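Local coordinates for protein transcriptional regulator (Bacillus halodurans, PDB 1Z4E) that adopts the GNAT acetyltransferase fold and probably transfers acyl groups, although its substrate is not established, at residues A[54-58]-A[70-74]. Sequence-based numbering, arbitrary orientation.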
loop_
_atom_site.group_PDB
_atom_site.type_symbol
_atom_site.label_atom_id
_atom_site.label_comp_id
_atom_site.label_asym_id
_atom_site.label_seq_id
_atom_site.Cartn_x
_atom_site.Cartn_y
_atom_site.Cartn_z
ATOM N N ASN A 54 -7.502 -9.703 6.261
ATOM C CA ASN A 54 -7.485 -8.380 5.631
ATOM C C ASN A 54 -6.521 -8.296 4.453
ATOM O O ASN A 54 -6.208 -7.202 3.967
ATOM C CB ASN A 54 -7.121 -7.312 6.666
ATOM C CG ASN A 54 -8.224 -7.084 7.681
ATOM O OD1 ASN A 54 -7.956 -6.802 8.847
ATOM N ND2 ASN A 54 -9.469 -7.194 7.240
ATOM N N ASN A 55 -6.042 -9.454 4.005
ATOM C CA ASN A 55 -5.132 -9.532 2.864
ATOM C C ASN A 55 -5.719 -10.647 2.006
ATOM O O ASN A 55 -5.783 -11.793 2.443
ATOM C CB ASN A 55 -3.723 -9.893 3.344
ATOM C CG ASN A 55 -2.658 -9.536 2.337
ATOM O OD1 ASN A 55 -2.921 -8.821 1.367
ATOM N ND2 ASN A 55 -1.440 -10.016 2.568
ATOM N N GLU A 56 -6.156 -10.323 0.791
ATOM C CA GLU A 56 -6.786 -11.334 -0.045
ATOM C C GLU A 56 -6.330 -11.414 -1.491
ATOM O O GLU A 56 -5.940 -10.417 -2.106
ATOM C CB GLU A 56 -8.301 -11.117 -0.054
ATOM C CG GLU A 56 -8.905 -10.843 1.315
ATOM C CD GLU A 56 -10.382 -10.539 1.246
ATOM O OE1 GLU A 56 -10.808 -9.884 0.271
ATOM O OE2 GLU A 56 -11.116 -10.942 2.174
ATOM N N LEU A 57 -6.395 -12.628 -2.027
ATOM C CA LEU A 57 -6.072 -12.878 -3.421
ATOM C C LEU A 57 -7.430 -13.171 -4.040
ATOM O O LEU A 57 -8.164 -14.055 -3.576
ATOM C CB LEU A 57 -5.132 -14.077 -3.558
ATOM C CG LEU A 57 -3.673 -13.744 -3.248
ATOM C CD1 LEU A 57 -2.860 -15.022 -3.055
ATOM C CD2 LEU A 57 -3.109 -12.895 -4.390
ATOM N N ILE A 58 -7.766 -12.410 -5.071
ATOM C CA ILE A 58 -9.047 -12.540 -5.755
ATOM C C ILE A 58 -8.837 -12.976 -7.200
ATOM O O ILE A 58 -7.965 -12.443 -7.885
ATOM C CB ILE A 58 -9.778 -11.181 -5.780
ATOM C CG1 ILE A 58 -9.832 -10.589 -4.365
ATOM C CG2 ILE A 58 -11.153 -11.338 -6.392
ATOM C CD1 ILE A 58 -10.529 -11.479 -3.336
ATOM N N LEU A 70 -5.940 -10.431 -8.743
ATOM C CA LEU A 70 -5.452 -9.223 -8.095
ATOM C C LEU A 70 -5.350 -9.526 -6.613
ATOM O O LEU A 70 -5.927 -10.505 -6.123
ATOM C CB LEU A 70 -6.394 -8.026 -8.320
ATOM C CG LEU A 70 -7.809 -8.019 -7.720
ATOM C CD1 LEU A 70 -7.749 -7.894 -6.197
ATOM C CD2 LEU A 70 -8.586 -6.850 -8.290
ATOM N N GLN A 71 -4.588 -8.708 -5.902
ATOM C CA GLN A 71 -4.479 -8.862 -4.463
ATOM C C GLN A 71 -5.025 -7.565 -3.902
ATOM O O GLN A 71 -4.846 -6.502 -4.500
ATOM C CB GLN A 71 -3.028 -9.051 -4.017
ATOM C CG GLN A 71 -2.921 -9.438 -2.535
ATOM C CD GLN A 71 -1.495 -9.725 -2.086
ATOM O OE1 GLN A 71 -0.655 -10.143 -2.881
ATOM N NE2 GLN A 71 -1.225 -9.528 -0.801
ATOM N N VAL A 72 -5.721 -7.646 -2.777
ATOM C CA VAL A 72 -6.261 -6.450 -2.158
ATOM C C VAL A 72 -5.999 -6.543 -0.659
ATOM O O VAL A 72 -6.164 -7.610 -0.051
ATOM C CB VAL A 72 -7.771 -6.292 -2.461
ATOM C CG1 VAL A 72 -8.555 -7.453 -1.863
ATOM C CG2 VAL A 72 -8.277 -4.951 -1.924
ATOM N N THR A 73 -5.548 -5.433 -0.080
ATOM C CA THR A 73 -5.229 -5.365 1.342
ATOM C C THR A 73 -6.000 -4.215 1.991
ATOM O O THR A 73 -5.988 -3.086 1.487
ATOM C CB THR A 73 -3.721 -5.128 1.553
ATOM O OG1 THR A 73 -3.390 -3.793 1.152
ATOM C CG2 THR A 73 -2.909 -6.086 0.711
ATOM N N PHE A 74 -6.667 -4.512 3.103
ATOM C CA PHE A 74 -7.462 -3.529 3.837
ATOM C C PHE A 74 -6.653 -3.167 5.070
ATOM O O PHE A 74 -6.347 -4.033 5.887
ATOM C CB PHE A 74 -8.801 -4.149 4.233
ATOM C CG PHE A 74 -9.522 -4.785 3.085
ATOM C CD1 PHE A 74 -10.113 -4.007 2.099
ATOM C CD2 PHE A 74 -9.582 -6.173 2.971
ATOM C CE1 PHE A 74 -10.753 -4.600 1.005
ATOM C CE2 PHE A 74 -10.215 -6.776 1.888
ATOM C CZ PHE A 74 -10.802 -5.991 0.903
#
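With CG of Asn55 (chi1 -160°) and CG of Gln71 (chi1 -171°) each trans to its own main-chain N, the two amides converge on one face of the antiparallel hairpin 55-62/65-76, part of the central sheet of the GNAT fold. NE2 of Gln71 then reaches OD1 of Asn55 at 2.8 Å, a bond to be taken with caution, since the model crowds OD1 against CG2 of Thr73. Gln71 NE2 and Asn55 ND2 also both bond to the carbonyl O of Pro76 of the second subunit, so this amide pair faces the dimer contact. Replacing Gln71 by an alanine is likely to deprive Pro76 O of the second subunit of the NE2 donor, and with it the more doubtful bond to Asn55 OD1. Leu57 adds apolar cover, its CD2 packing 3.9 Å from Gln71 CB.

The opposite face carries Glu56, Ile58, Leu70 and Val72, and turns toward helix 102-116. There Ile58 CG1 lies 3.9 Å from Leu70 CD1, the two side chains running alongside each other. Register is fixed by paired backbone bonds, including Glu56 N to Val72 O at 2.8 Å and Val72 N to Glu56 O at 2.9 Å. Arg113 and Arg117 form salt bridges with Glu56 OE2, while the other carboxylate oxygen, OE1, meets the Phe74 ring at its edge, 3.6 Å from CE2, the carboxylate and ring planes 83° apart.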